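Local coordinates for protein 70 kDa peptidylprolyl isomerase, putative (Plasmodium falciparum, PDB 2FBN) that is a putative FK506-binding peptidylprolyl isomerase whose tetratricopeptide repeat domain, the part in this structure, interacts with the C-terminal pentapeptide of Hsp90, at residues Lys84-Glu87 against Ile88-Leu92. Sequence-based numbering, arbitrary orientation.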
loop_
_atom_site.group_PDB
_atom_site.type_symbol
_atom_site.label_atom_id
_atom_site.label_comp_id
_atom_site.label_asym_id
_atom_site.label_seq_id
_atom_site.Cartn_x
_atom_site.Cartn_y
_atom_site.Cartn_z
ATOM N N LYS A 84 -14.388 1.368 9.707
ATOM C CA LYS A 84 -14.742 1.753 8.341
ATOM C C LYS A 84 -14.657 3.268 8.157
ATOM O O LYS A 84 -14.003 3.753 7.237
ATOM C CB LYS A 84 -16.145 1.230 7.972
ATOM C CG LYS A 84 -16.505 1.526 6.527
ATOM C CD LYS A 84 -17.933 1.116 6.166
ATOM C CE LYS A 84 -18.465 2.004 5.046
ATOM N NZ LYS A 84 -19.930 1.795 4.836
ATOM N N ASN A 85 -15.291 4.019 9.056
ATOM C CA ASN A 85 -15.228 5.482 9.027
ATOM C C ASN A 85 -13.797 6.039 9.113
ATOM O O ASN A 85 -13.428 6.957 8.367
ATOM C CB ASN A 85 -16.081 6.088 10.150
ATOM C CG ASN A 85 -17.562 5.756 10.011
ATOM O OD1 ASN A 85 -18.039 5.359 8.940
ATOM N ND2 ASN A 85 -18.300 5.926 11.101
ATOM N N ILE A 86 -12.982 5.467 10.009
ATOM C CA ILE A 86 -11.604 5.919 10.157
ATOM C C ILE A 86 -10.796 5.566 8.901
ATOM O O ILE A 86 -9.986 6.371 8.451
ATOM C CB ILE A 86 -10.939 5.345 11.439
ATOM C CG1 ILE A 86 -11.642 5.908 12.686
ATOM C CG2 ILE A 86 -9.438 5.648 11.494
ATOM C CD1 ILE A 86 -11.455 5.025 13.920
ATOM N N GLU A 87 -11.029 4.378 8.343
ATOM C CA GLU A 87 -10.325 3.969 7.115
ATOM C C GLU A 87 -10.687 4.853 5.924
ATOM O O GLU A 87 -9.804 5.258 5.152
ATOM C CB GLU A 87 -10.583 2.507 6.795
ATOM C CG GLU A 87 -9.888 1.586 7.802
ATOM C CD GLU A 87 -9.837 0.122 7.397
ATOM O OE1 GLU A 87 -10.791 -0.377 6.763
ATOM O OE2 GLU A 87 -8.841 -0.530 7.783
ATOM N N ILE A 88 -11.972 5.166 5.786
ATOM C CA ILE A 88 -12.395 6.102 4.724
ATOM C C ILE A 88 -11.728 7.469 4.873
ATOM O O ILE A 88 -11.170 8.009 3.906
ATOM C CB ILE A 88 -13.938 6.236 4.683
ATOM C CG1 ILE A 88 -14.554 4.929 4.148
ATOM C CG2 ILE A 88 -14.336 7.486 3.883
ATOM C CD1 ILE A 88 -16.057 4.833 4.325
ATOM N N SER A 89 -11.751 8.023 6.084
ATOM C CA SER A 89 -11.164 9.345 6.335
ATOM C C SER A 89 -9.654 9.396 6.100
ATOM O O SER A 89 -9.147 10.293 5.416
ATOM C CB SER A 89 -11.468 9.815 7.756
ATOM O OG SER A 89 -12.858 10.024 7.896
ATOM N N CYS A 90 -8.944 8.439 6.683
ATOM C CA CYS A 90 -7.500 8.372 6.522
ATOM C C CYS A 90 -7.115 8.212 5.053
ATOM O O CYS A 90 -6.206 8.886 4.570
ATOM C CB CYS A 90 -6.956 7.178 7.293
ATOM S SG CYS A 90 -6.925 7.521 9.060
ATOM N N ASN A 91 -7.770 7.292 4.346
ATOM C CA ASN A 91 -7.409 7.103 2.941
ATOM C C ASN A 91 -7.776 8.291 2.046
ATOM O O ASN A 91 -7.019 8.633 1.134
ATOM C CB ASN A 91 -7.958 5.799 2.402
ATOM C CG ASN A 91 -7.149 4.612 2.886
ATOM O OD1 ASN A 91 -5.968 4.445 2.514
ATOM N ND2 ASN A 91 -7.767 3.782 3.705
ATOM N N LEU A 92 -8.929 8.904 2.302
ATOM C CA LEU A 92 -9.303 10.109 1.566
ATOM C C LEU A 92 -8.286 11.223 1.807
ATOM O O LEU A 92 -7.791 11.861 0.860
ATOM C CB LEU A 92 -10.692 10.589 1.973
ATOM C CG LEU A 92 -11.913 9.949 1.340
ATOM C CD1 LEU A 92 -13.145 10.439 2.085
ATOM C CD2 LEU A 92 -11.986 10.336 -0.139
HETATM O O HOH W 1 -15.455 8.630 7.325
#
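N91 folds its side chain back onto the carbonyl of E87, one helical turn earlier. Its CB packs 3.4 Å and its CG 3.5 Å from E87 O; chi1 of -76° places CG anti to its own carbonyl carbon and beside the backbone N, swinging the amide back over the preceding turn. At the tip the two amide atoms part company: ND2 donates to E87 O at 2.9 Å, a bent bond (140°) from above the carbonyl plane, while OD1 accepts a hydrogen bond from ND1 of H110 in helix 104-117. Asparagine suits this buried place because one short side chain offers both a donor and an acceptor. E87 O also takes the regular helical bond from N91 N, which arrives at the opposite face of the carbonyl, so two donors grip one oxygen.

The extended aliphatic chain of K84 runs alongside I88, with CE 3.8 Å from I88 CD1, a use of lysine's methylenes that leaves the ammonium at an exposed end. On the buried side, I86 CG2 meets C90 SG at 4.0 Å, and the compact thiol's SG also approaches I86 O closely (3.3 Å). The short hydroxyl of S89, on a partly exposed face, bonds a water that donates to N85 O, one turn back.

Within the tetratricopeptide superhelix, I86 packs on V35 and F39 of helix 31-50, C90 touches helices 31-50 and 54-66, and N91 touches helices 54-66 and 104-117.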